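Side-chain contacts in transcriptional regulator, MerR family (Bacillus thuringiensis serovar konkukian, PDB 3GPV), which probably binds DNA as a dimeric transcription factor of the MerR family, with an N-terminal winged helix-turn-helix region and a long C-terminal helix: residues G20-A23 with K24-L28; I33-Y36 with D37-L41; I83-S86 with M87-D90; H95-K98 with L99-Q103. All coordinates share one frame; numbering follows the deposited sequence.

Contact 1: residues G20-A23 with K24-L28; sequences GQVA and KMQHL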
loop_
_atom_site.group_PDB
_atom_site.type_symbol
_atom_site.label_atom_id
_atom_site.label_comp_id
_atom_site.label_asym_id
_atom_site.label_seq_id
_atom_site.Cartn_x
_atom_site.Cartn_y
_atom_site.Cartn_z
ATOM N N GLY B 20 23.966 8.678 -2.043
ATOM C CA GLY B 20 23.271 9.926 -2.288
ATOM C C GLY B 20 22.782 10.127 -3.709
ATOM O O GLY B 20 21.679 10.632 -3.919
ATOM N N GLN B 21 23.594 9.745 -4.693
ATOM C CA GLN B 21 23.202 9.890 -6.087
ATOM C C GLN B 21 22.101 8.890 -6.411
ATOM O O GLN B 21 21.158 9.196 -7.137
ATOM C CB GLN B 21 24.405 9.655 -7.007
ATOM C CG GLN B 21 25.558 10.616 -6.763
ATOM C CD GLN B 21 26.815 10.238 -7.519
ATOM O OE1 GLN B 21 27.174 9.068 -7.592
ATOM N NE2 GLN B 21 27.502 11.232 -8.071
ATOM N N VAL B 22 22.224 7.690 -5.864
ATOM C CA VAL B 22 21.233 6.659 -6.101
ATOM C C VAL B 22 19.884 7.096 -5.538
ATOM O O VAL B 22 18.843 6.831 -6.135
ATOM C CB VAL B 22 21.671 5.326 -5.470
ATOM C CG1 VAL B 22 20.557 4.313 -5.558
ATOM C CG2 VAL B 22 22.901 4.800 -6.192
ATOM N N ALA B 23 19.908 7.778 -4.393
ATOM C CA ALA B 23 18.679 8.257 -3.768
ATOM C C ALA B 23 17.994 9.224 -4.713
ATOM O O ALA B 23 16.780 9.180 -4.895
ATOM C CB ALA B 23 18.985 8.943 -2.454
ATOM N N LYS B 24 18.781 10.101 -5.318
ATOM C CA LYS B 24 18.229 11.056 -6.262
ATOM C C LYS B 24 17.657 10.343 -7.487
ATOM O O LYS B 24 16.541 10.633 -7.911
ATOM C CB LYS B 24 19.299 12.056 -6.690
ATOM C CG LYS B 24 19.925 12.815 -5.535
ATOM C CD LYS B 24 20.874 13.905 -6.001
ATOM C CE LYS B 24 21.442 14.671 -4.813
ATOM N NZ LYS B 24 22.312 15.809 -5.240
HETATM N N MSE B 25 18.413 9.412 -8.063
HETATM C CA MSE B 25 17.910 8.710 -9.226
HETATM C C MSE B 25 16.664 7.909 -8.888
HETATM O O MSE B 25 15.742 7.837 -9.687
HETATM C CB MSE B 25 18.983 7.790 -9.798
HETATM C CG MSE B 25 20.135 8.542 -10.415
HETATM SE SE MSE B 25 21.416 7.325 -11.191
HETATM C CE MSE B 25 22.263 6.615 -9.675
ATOM N N GLN B 26 16.637 7.317 -7.701
ATOM C CA GLN B 26 15.485 6.510 -7.308
ATOM C C GLN B 26 14.424 7.292 -6.581
ATOM O O GLN B 26 13.494 6.707 -6.049
ATOM C CB GLN B 26 15.908 5.285 -6.478
ATOM C CG GLN B 26 16.821 4.369 -7.260
ATOM C CD GLN B 26 16.136 3.779 -8.478
ATOM O OE1 GLN B 26 15.058 3.194 -8.370
ATOM N NE2 GLN B 26 16.764 3.925 -9.648
ATOM N N HIS B 27 14.534 8.619 -6.619
ATOM C CA HIS B 27 13.575 9.488 -5.949
ATOM C C HIS B 27 13.331 9.005 -4.527
ATOM O O HIS B 27 12.194 8.946 -4.060
ATOM C CB HIS B 27 12.253 9.539 -6.718
ATOM C CG HIS B 27 12.362 10.202 -8.051
ATOM N ND1 HIS B 27 11.333 10.211 -8.966
ATOM C CD2 HIS B 27 13.380 10.885 -8.625
ATOM C CE1 HIS B 27 11.713 10.866 -10.047
ATOM N NE2 HIS B 27 12.952 11.286 -9.865
ATOM N N LEU B 28 14.420 8.647 -3.855
ATOM C CA LEU B 28 14.373 8.180 -2.477
ATOM C C LEU B 28 15.097 9.206 -1.622
ATOM O O LEU B 28 15.933 9.952 -2.124
ATOM C CB LEU B 28 15.089 6.838 -2.340
ATOM C CG LEU B 28 14.504 5.594 -3.003
ATOM C CD1 LEU B 28 15.570 4.512 -3.050
ATOM C CD2 LEU B 28 13.282 5.120 -2.233
#

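Contact 2: residues I33-Y36 with D37-L41; sequences IRYY and DKQGL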
loop_
_atom_site.group_PDB
_atom_site.type_symbol
_atom_site.label_atom_id
_atom_site.label_comp_id
_atom_site.label_asym_id
_atom_site.label_seq_id
_atom_site.Cartn_x
_atom_site.Cartn_y
_atom_site.Cartn_z
ATOM N N ILE B 33 16.937 5.091 2.045
ATOM C CA ILE B 33 17.905 4.114 1.576
ATOM C C ILE B 33 18.708 3.537 2.732
ATOM O O ILE B 33 19.086 2.371 2.713
ATOM C CB ILE B 33 18.876 4.740 0.558
ATOM C CG1 ILE B 33 18.089 5.247 -0.642
ATOM C CG2 ILE B 33 19.905 3.701 0.094
ATOM C CD1 ILE B 33 18.948 5.743 -1.763
ATOM N N ARG B 34 18.967 4.356 3.741
ATOM C CA ARG B 34 19.730 3.887 4.886
ATOM C C ARG B 34 18.924 2.882 5.693
ATOM O O ARG B 34 19.484 1.988 6.324
ATOM C CB ARG B 34 20.167 5.071 5.748
ATOM C CG ARG B 34 21.356 5.813 5.152
ATOM C CD ARG B 34 21.662 7.107 5.887
ATOM N NE ARG B 34 22.823 7.781 5.310
ATOM C CZ ARG B 34 23.171 9.036 5.579
ATOM N NH1 ARG B 34 22.446 9.765 6.418
ATOM N NH2 ARG B 34 24.244 9.563 5.003
ATOM N N TYR B 35 17.603 3.022 5.658
ATOM C CA TYR B 35 16.735 2.098 6.372
ATOM C C TYR B 35 16.917 0.715 5.763
ATOM O O TYR B 35 17.082 -0.280 6.477
ATOM C CB TYR B 35 15.276 2.527 6.241
ATOM C CG TYR B 35 14.297 1.542 6.833
ATOM C CD1 TYR B 35 14.374 1.174 8.174
ATOM C CD2 TYR B 35 13.281 0.990 6.056
ATOM C CE1 TYR B 35 13.461 0.282 8.728
ATOM C CE2 TYR B 35 12.363 0.098 6.600
ATOM C CZ TYR B 35 12.458 -0.250 7.937
ATOM O OH TYR B 35 11.543 -1.124 8.483
ATOM N N TYR B 36 16.886 0.663 4.433
ATOM C CA TYR B 36 17.062 -0.589 3.716
ATOM C C TYR B 36 18.440 -1.149 4.032
ATOM O O TYR B 36 18.636 -2.363 4.091
ATOM C CB TYR B 36 16.928 -0.361 2.211
ATOM C CG TYR B 36 15.537 0.030 1.769
ATOM C CD1 TYR B 36 14.435 -0.751 2.106
ATOM C CD2 TYR B 36 15.324 1.161 0.984
ATOM C CE1 TYR B 36 13.153 -0.422 1.670
ATOM C CE2 TYR B 36 14.046 1.501 0.543
ATOM C CZ TYR B 36 12.966 0.704 0.888
ATOM O OH TYR B 36 11.698 1.019 0.448
ATOM N N ASP B 37 19.393 -0.250 4.241
ATOM C CA ASP B 37 20.753 -0.655 4.557
ATOM C C ASP B 37 20.760 -1.329 5.921
ATOM O O ASP B 37 21.295 -2.423 6.074
ATOM C CB ASP B 37 21.678 0.559 4.582
ATOM C CG ASP B 37 23.099 0.211 4.200
ATOM O OD1 ASP B 37 23.588 -0.861 4.613
ATOM O OD2 ASP B 37 23.732 1.010 3.488
ATOM N N LYS B 38 20.161 -0.674 6.910
ATOM C CA LYS B 38 20.106 -1.227 8.259
ATOM C C LYS B 38 19.360 -2.553 8.257
ATOM O O LYS B 38 19.712 -3.466 9.003
ATOM C CB LYS B 38 19.408 -0.258 9.216
ATOM C CG LYS B 38 20.100 1.079 9.376
ATOM C CD LYS B 38 19.405 1.931 10.427
ATOM C CE LYS B 38 19.991 3.336 10.493
ATOM N NZ LYS B 38 19.761 4.104 9.238
ATOM N N GLN B 39 18.325 -2.652 7.428
ATOM C CA GLN B 39 17.552 -3.884 7.332
ATOM C C GLN B 39 18.388 -4.968 6.653
ATOM O O GLN B 39 17.928 -6.092 6.455
ATOM C CB GLN B 39 16.263 -3.643 6.547
ATOM C CG GLN B 39 15.285 -2.705 7.238
ATOM C CD GLN B 39 14.776 -3.249 8.563
ATOM O OE1 GLN B 39 14.129 -4.298 8.612
ATOM N NE2 GLN B 39 15.067 -2.534 9.647
ATOM N N GLY B 40 19.620 -4.610 6.304
ATOM C CA GLY B 40 20.534 -5.542 5.672
ATOM C C GLY B 40 20.109 -6.022 4.301
ATOM O O GLY B 40 20.161 -7.218 4.020
ATOM N N LEU B 41 19.706 -5.092 3.442
ATOM C CA LEU B 41 19.259 -5.445 2.099
ATOM C C LEU B 41 20.321 -5.195 1.024
ATOM O O LEU B 41 20.133 -5.548 -0.141
ATOM C CB LEU B 41 17.972 -4.675 1.757
ATOM C CG LEU B 41 16.748 -4.904 2.663
ATOM C CD1 LEU B 41 15.532 -4.175 2.102
ATOM C CD2 LEU B 41 16.457 -6.391 2.773
#

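Contact 3: residues I83-S86 with M87-D90; sequences IDWS and MEGD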
loop_
_atom_site.group_PDB
_atom_site.type_symbol
_atom_site.label_atom_id
_atom_site.label_comp_id
_atom_site.label_asym_id
_atom_site.label_seq_id
_atom_site.Cartn_x
_atom_site.Cartn_y
_atom_site.Cartn_z
ATOM N N ILE B 83 17.204 -11.576 -1.022
ATOM C CA ILE B 83 18.549 -11.067 -1.220
ATOM C C ILE B 83 19.589 -12.085 -0.781
ATOM O O ILE B 83 20.560 -12.336 -1.494
ATOM C CB ILE B 83 18.740 -9.778 -0.422
ATOM C CG1 ILE B 83 17.775 -8.719 -0.944
ATOM C CG2 ILE B 83 20.175 -9.301 -0.522
ATOM C CD1 ILE B 83 17.662 -7.508 -0.024
ATOM N N ASP B 84 19.383 -12.667 0.396
ATOM C CA ASP B 84 20.314 -13.659 0.911
ATOM C C ASP B 84 20.395 -14.843 -0.038
ATOM O O ASP B 84 21.481 -15.354 -0.301
ATOM C CB ASP B 84 19.896 -14.124 2.308
ATOM C CG ASP B 84 20.028 -13.027 3.349
ATOM O OD1 ASP B 84 20.985 -12.231 3.258
ATOM O OD2 ASP B 84 19.186 -12.967 4.266
ATOM N N TRP B 85 19.249 -15.278 -0.554
ATOM C CA TRP B 85 19.225 -16.393 -1.497
ATOM C C TRP B 85 19.962 -16.029 -2.777
ATOM O O TRP B 85 20.697 -16.847 -3.324
ATOM C CB TRP B 85 17.791 -16.791 -1.859
ATOM C CG TRP B 85 17.092 -17.614 -0.830
ATOM C CD1 TRP B 85 17.667 -18.402 0.115
ATOM C CD2 TRP B 85 15.676 -17.780 -0.685
ATOM N NE1 TRP B 85 16.704 -19.053 0.844
ATOM C CE2 TRP B 85 15.471 -18.689 0.375
ATOM C CE3 TRP B 85 14.562 -17.249 -1.349
ATOM C CZ2 TRP B 85 14.191 -19.083 0.788
ATOM C CZ3 TRP B 85 13.287 -17.641 -0.939
ATOM C CH2 TRP B 85 13.115 -18.550 0.121
ATOM N N SER B 86 19.751 -14.807 -3.263
ATOM C CA SER B 86 20.417 -14.353 -4.478
ATOM C C SER B 86 21.924 -14.377 -4.260
ATOM O O SER B 86 22.685 -14.656 -5.175
ATOM C CB SER B 86 19.969 -12.931 -4.838
ATOM O OG SER B 86 18.577 -12.885 -5.092
HETATM N N MSE B 87 22.341 -14.103 -3.030
HETATM C CA MSE B 87 23.766 -14.073 -2.686
HETATM C C MSE B 87 24.370 -15.489 -2.618
HETATM O O MSE B 87 25.530 -15.700 -2.969
HETATM C CB MSE B 87 23.967 -13.366 -1.342
HETATM C CG MSE B 87 23.578 -11.884 -1.319
HETATM SE SE MSE B 87 24.687 -10.809 -2.432
HETATM C CE MSE B 87 23.638 -10.749 -4.086
ATOM N N GLU B 88 23.561 -16.452 -2.175
ATOM C CA GLU B 88 24.000 -17.843 -2.061
ATOM C C GLU B 88 24.296 -18.496 -3.404
ATOM O O GLU B 88 24.927 -19.551 -3.447
ATOM C CB GLU B 88 22.959 -18.684 -1.312
ATOM C CG GLU B 88 22.791 -18.302 0.140
ATOM C CD GLU B 88 21.620 -19.002 0.800
ATOM O OE1 GLU B 88 21.570 -20.245 0.764
ATOM O OE2 GLU B 88 20.746 -18.311 1.364
ATOM N N GLY B 89 23.842 -17.888 -4.497
ATOM C CA GLY B 89 24.111 -18.459 -5.807
ATOM C C GLY B 89 22.964 -19.250 -6.407
ATOM O O GLY B 89 21.897 -19.359 -5.808
ATOM N N ASP B 90 23.195 -19.821 -7.587
ATOM C CA ASP B 90 22.170 -20.587 -8.287
ATOM C C ASP B 90 21.707 -21.851 -7.578
ATOM O O ASP B 90 20.962 -22.641 -8.150
ATOM C CB ASP B 90 22.638 -20.929 -9.707
ATOM C CG ASP B 90 23.929 -21.717 -9.723
ATOM O OD1 ASP B 90 24.918 -21.250 -9.121
ATOM O OD2 ASP B 90 23.960 -22.802 -10.346
HETATM O O HOH W 1 19.030 -21.277 1.926
#

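Contact 4: residues H95-K98 with L99-Q103; sequences HRLK and LMKQQ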
loop_
_atom_site.group_PDB
_atom_site.type_symbol
_atom_site.label_atom_id
_atom_site.label_comp_id
_atom_site.label_asym_id
_atom_site.label_seq_id
_atom_site.Cartn_x
_atom_site.Cartn_y
_atom_site.Cartn_z
ATOM N N HIS B 95 14.114 -21.711 -5.122
ATOM C CA HIS B 95 13.533 -20.963 -4.010
ATOM C C HIS B 95 13.103 -19.594 -4.524
ATOM O O HIS B 95 11.957 -19.178 -4.363
ATOM C CB HIS B 95 14.559 -20.747 -2.892
ATOM C CG HIS B 95 15.325 -21.977 -2.511
ATOM N ND1 HIS B 95 15.958 -22.777 -3.437
ATOM C CD2 HIS B 95 15.618 -22.500 -1.297
ATOM C CE1 HIS B 95 16.609 -23.739 -2.809
ATOM N NE2 HIS B 95 16.419 -23.594 -1.511
ATOM N N ARG B 96 14.051 -18.896 -5.136
ATOM C CA ARG B 96 13.799 -17.570 -5.671
ATOM C C ARG B 96 12.703 -17.577 -6.723
ATOM O O ARG B 96 11.865 -16.684 -6.745
ATOM C CB ARG B 96 15.089 -16.987 -6.246
ATOM C CG ARG B 96 16.062 -16.512 -5.178
ATOM C CD ARG B 96 17.355 -16.004 -5.794
ATOM N NE ARG B 96 18.223 -17.105 -6.193
ATOM C CZ ARG B 96 18.890 -17.152 -7.340
ATOM N NH1 ARG B 96 18.783 -16.155 -8.213
ATOM N NH2 ARG B 96 19.668 -18.191 -7.614
ATOM N N LEU B 97 12.711 -18.583 -7.591
ATOM C CA LEU B 97 11.698 -18.692 -8.633
ATOM C C LEU B 97 10.338 -18.810 -7.966
ATOM O O LEU B 97 9.364 -18.175 -8.382
ATOM C CB LEU B 97 11.950 -19.919 -9.517
ATOM C CG LEU B 97 10.850 -20.267 -10.529
ATOM C CD1 LEU B 97 10.638 -19.119 -11.493
ATOM C CD2 LEU B 97 11.231 -21.527 -11.295
ATOM N N LYS B 98 10.278 -19.622 -6.920
ATOM C CA LYS B 98 9.038 -19.805 -6.195
ATOM C C LYS B 98 8.553 -18.493 -5.563
ATOM O O LYS B 98 7.377 -18.146 -5.689
ATOM C CB LYS B 98 9.217 -20.889 -5.124
ATOM C CG LYS B 98 8.017 -21.096 -4.192
ATOM C CD LYS B 98 6.682 -21.202 -4.939
ATOM C CE LYS B 98 6.667 -22.336 -5.948
ATOM N NZ LYS B 98 5.333 -22.477 -6.582
ATOM N N LEU B 99 9.458 -17.774 -4.897
ATOM C CA LEU B 99 9.124 -16.512 -4.238
ATOM C C LEU B 99 8.525 -15.501 -5.212
ATOM O O LEU B 99 7.549 -14.834 -4.908
ATOM C CB LEU B 99 10.367 -15.896 -3.584
ATOM C CG LEU B 99 10.166 -15.238 -2.212
ATOM C CD1 LEU B 99 11.338 -14.332 -1.908
ATOM C CD2 LEU B 99 8.869 -14.440 -2.188
HETATM N N MSE B 100 9.121 -15.406 -6.393
HETATM C CA MSE B 100 8.637 -14.477 -7.402
HETATM C C MSE B 100 7.261 -14.885 -7.886
HETATM O O MSE B 100 6.392 -14.036 -8.052
HETATM C CB MSE B 100 9.603 -14.395 -8.597
HETATM C CG MSE B 100 10.870 -13.648 -8.295
HETATM SE SE MSE B 100 10.547 -11.769 -7.836
HETATM C CE MSE B 100 10.839 -11.940 -5.944
ATOM N N LYS B 101 7.069 -16.186 -8.100
ATOM C CA LYS B 101 5.790 -16.673 -8.583
ATOM C C LYS B 101 4.701 -16.350 -7.576
ATOM O O LYS B 101 3.605 -15.962 -7.953
ATOM C CB LYS B 101 5.858 -18.175 -8.887
ATOM C CG LYS B 101 6.681 -18.482 -10.141
ATOM C CD LYS B 101 6.696 -19.964 -10.485
ATOM C CE LYS B 101 5.324 -20.444 -10.924
ATOM N NZ LYS B 101 5.313 -21.900 -11.258
ATOM N N GLN B 102 4.998 -16.476 -6.292
ATOM C CA GLN B 102 3.991 -16.153 -5.292
ATOM C C GLN B 102 3.714 -14.646 -5.313
ATOM O O GLN B 102 2.562 -14.204 -5.233
ATOM C CB GLN B 102 4.452 -16.587 -3.900
ATOM C CG GLN B 102 4.749 -18.077 -3.802
ATOM C CD GLN B 102 5.164 -18.504 -2.406
ATOM O OE1 GLN B 102 6.056 -17.909 -1.807
ATOM N NE2 GLN B 102 4.522 -19.548 -1.884
ATOM N N GLN B 103 4.770 -13.856 -5.429
ATOM C CA GLN B 103 4.591 -12.406 -5.458
ATOM C C GLN B 103 3.756 -11.999 -6.667
ATOM O O GLN B 103 2.900 -11.122 -6.574
ATOM C CB GLN B 103 5.945 -11.695 -5.486
ATOM C CG GLN B 103 5.846 -10.181 -5.322
ATOM C CD GLN B 103 5.155 -9.759 -4.033
ATOM O OE1 GLN B 103 4.891 -10.570 -3.155
ATOM N NE2 GLN B 103 4.872 -8.475 -3.915
#

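Contact 1: residues G20-A23 with K24-L28
V22 meets two side chains of the following turn, and its two methyl branches divide the work. CG1, anti to the backbone N (chi1 172°), lies beside the aliphatic part of Q26, the two side chains running in the same direction with V22 CG1 4.1 Å from Q26 CG. CG2 turns to M25, a selenomethionine whose chain crosses the valine at a slant. The bend at the end of that chain (chi3 -74°) folds the methyl back over the helix, so that M25 CE rests 4.0 Å from V22 CG2 and close to V22 CA as well. On another side of the helix K24 stretches out fully, laying its CG against G20 O at 3.2 Å before its amine departs. Q21 instead points back along the chain, its OE1 accepting a bond from T18 N.

Beneath these side chains the backbone changes from helix to turn. M25 N bonds to Q21 O at 2.9 Å, and Q26 N follows on V22 O. The next acceptor, A23 O, is taken by L28 N at 2.6 Å, one residue later than the helical pattern would have it, while H27 N returns to K24 O at 3.1 Å. H27, with positive phi, is thus the C-prime residue of a Schellman motif. The reversal brings L28 CB back to within 4.4 Å of A23 CB. Helix 19-25 ends here and hands the chain to helix 30-38, the pairing expected of the helix-turn-helix in the MerR family.

Contact 2: residues I33-Y36 with D37-L41
Q39 places its CG over one face of the Y35 ring, one turn back along helix 30-38, where a Schellman motif closes the second helix of the helix-turn-helix. The contact is a CH-pi interaction: Q39 CG sits 3.9 Å from the centroid of the Y35 ring, only 14° off its normal. The first two torsions of the glutamine, both near -65°, curl the chain so that CG lies over the face and the amide passes beyond the rim at CE1. That amide is tilted 29° from the ring plane, and its nitrogen stays close to the rim, with Q39 NE2 3.4 Å from Y35 CE1.

K38 bends its last torsion to bring NZ back to the preceding turn, 3.6 Å from R34 CB, while the guanidinium of R34 extends elsewhere. D37 turns its carboxylate out of this contact, into a salt bridge with R53, and thereby ties the helix to strand 53-55. G40 takes a positive phi at the point where the chain leaves the helix, which lets L41 return toward it. Buried there, L41 also touches I66 of helix 57-70 and I83 of helix 76-88; Y36 packs on L67, so the two residues join the helix end to the interior of the domain. L41 N bonds to Y36 O at 3.0 Å, nearly along the C=O axis, and L41 CD1 approaches the Y36 ring obliquely, 3.6 Å from Y36 CD1.

Contact 3: residues I83-S86 with M87-D90
E88 reaches back along the last turn of helix 76-88 to the indole of W85, and every carbon on the way has a neighbour. Its CB lies 3.5 Å from W85 O. CG, set beside the backbone N by a chi1 of -66°, comes to 3.3 Å from D84 O, the same carbonyl that accepts E88 N. The chain then runs extended, carrying CD past D84 O toward the tryptophan. At the tip the two oxygens part company. E88 OE2 meets the indole at its edge, near the ring plane, 3.3 Å from W85 CD1, with the carboxylate turned 59° against the ring. E88 OE1 accepts a bond of 3.0 Å from a water, and that water in turn receives a weak bond from W85 NE1.

Elsewhere the indole meets H95 in an edge-to-face stack and touches R96 and L99 of helix 93-128. M87 packs instead on I83, its CG 4.3 Å from I83 CG2. At G89, whose positive phi ends the helix, the backbone bonds slacken: G89 N has only a weak 3.5 Å bond to S86 O, whereas T92 OG1 can offer its single proton to W85 O or G89 O, by sharing or alternating. The carboxylate thus faces the polarised C-H and N-H edge of the indole, directly at one atom and through water at the other, an electrostatic fit that probably steadies the ring's orientation.

Contact 4: residues H95-K98 with L99-Q103
This is a surface contact within one helix, between successive turns near the start of the long helix 93-128, where side chains four residues apart lie against each other. K98 and Q102 make the closest side-chain approach. The lysine leaves with CG anti to the backbone N (chi1 175°) and then bends twice, bringing its CD over the glutamine; the two chains cross at about a right angle, with K98 CD 3.8 Å from Q102 CG. Q102 CG itself rests 3.2 Å from K98 O, the carbonyl that also accepts Q102 N at 3.0 Å. One step earlier, L97 and K101 meet at a slant, L97 CD1 standing 4.2 Å from K101 CD. Both lysines put only methylene groups into these contacts. Their amines end 4.7 Å apart, K98 NZ from K101 NZ, a proximity of like charges that probably disfavours any closer approach.

The backbone beneath is regular, with L99 N bonded to H95 O at 2.9 Å and M100 N to R96 O at 3.0 Å. Other side chains face protein: L99 and M100 pack on F82, and R96 bonds through NE to T92 OG1. L97 and R96 also touch Y128 of the second subunit, and M100 touches I121 of that subunit. Such a division, with K98, K101 and Q102 exposed, is consistent with the start of the dimerisation helix that, in MerR regulators, pairs with its counterpart as an antiparallel coiled coil.

How the contacts relate
Contacts 1 and 2 are partly buried and belong to consecutive helices of the helix-turn-helix; they touch directly, the I33 side chain lying against A23 and L28. Contacts 3 and 4 are surface contacts on helices 76-88 and 93-128, joined where R96 packs against W85 and S86. Between the pairs, I83 reaches L41, linking contacts 2 and 3, whereas contacts 1 and 4 lie on opposite sides of the chain's centre, about 27 Å apart between centres. Contacts 1 to 3 each include a helix end, two of them Schellman turns; contact 4 continues unbroken. Apolar and CH-pi packing prevails in the first two, carboxylate, water and indole in the third, lysine methylenes in the fourth.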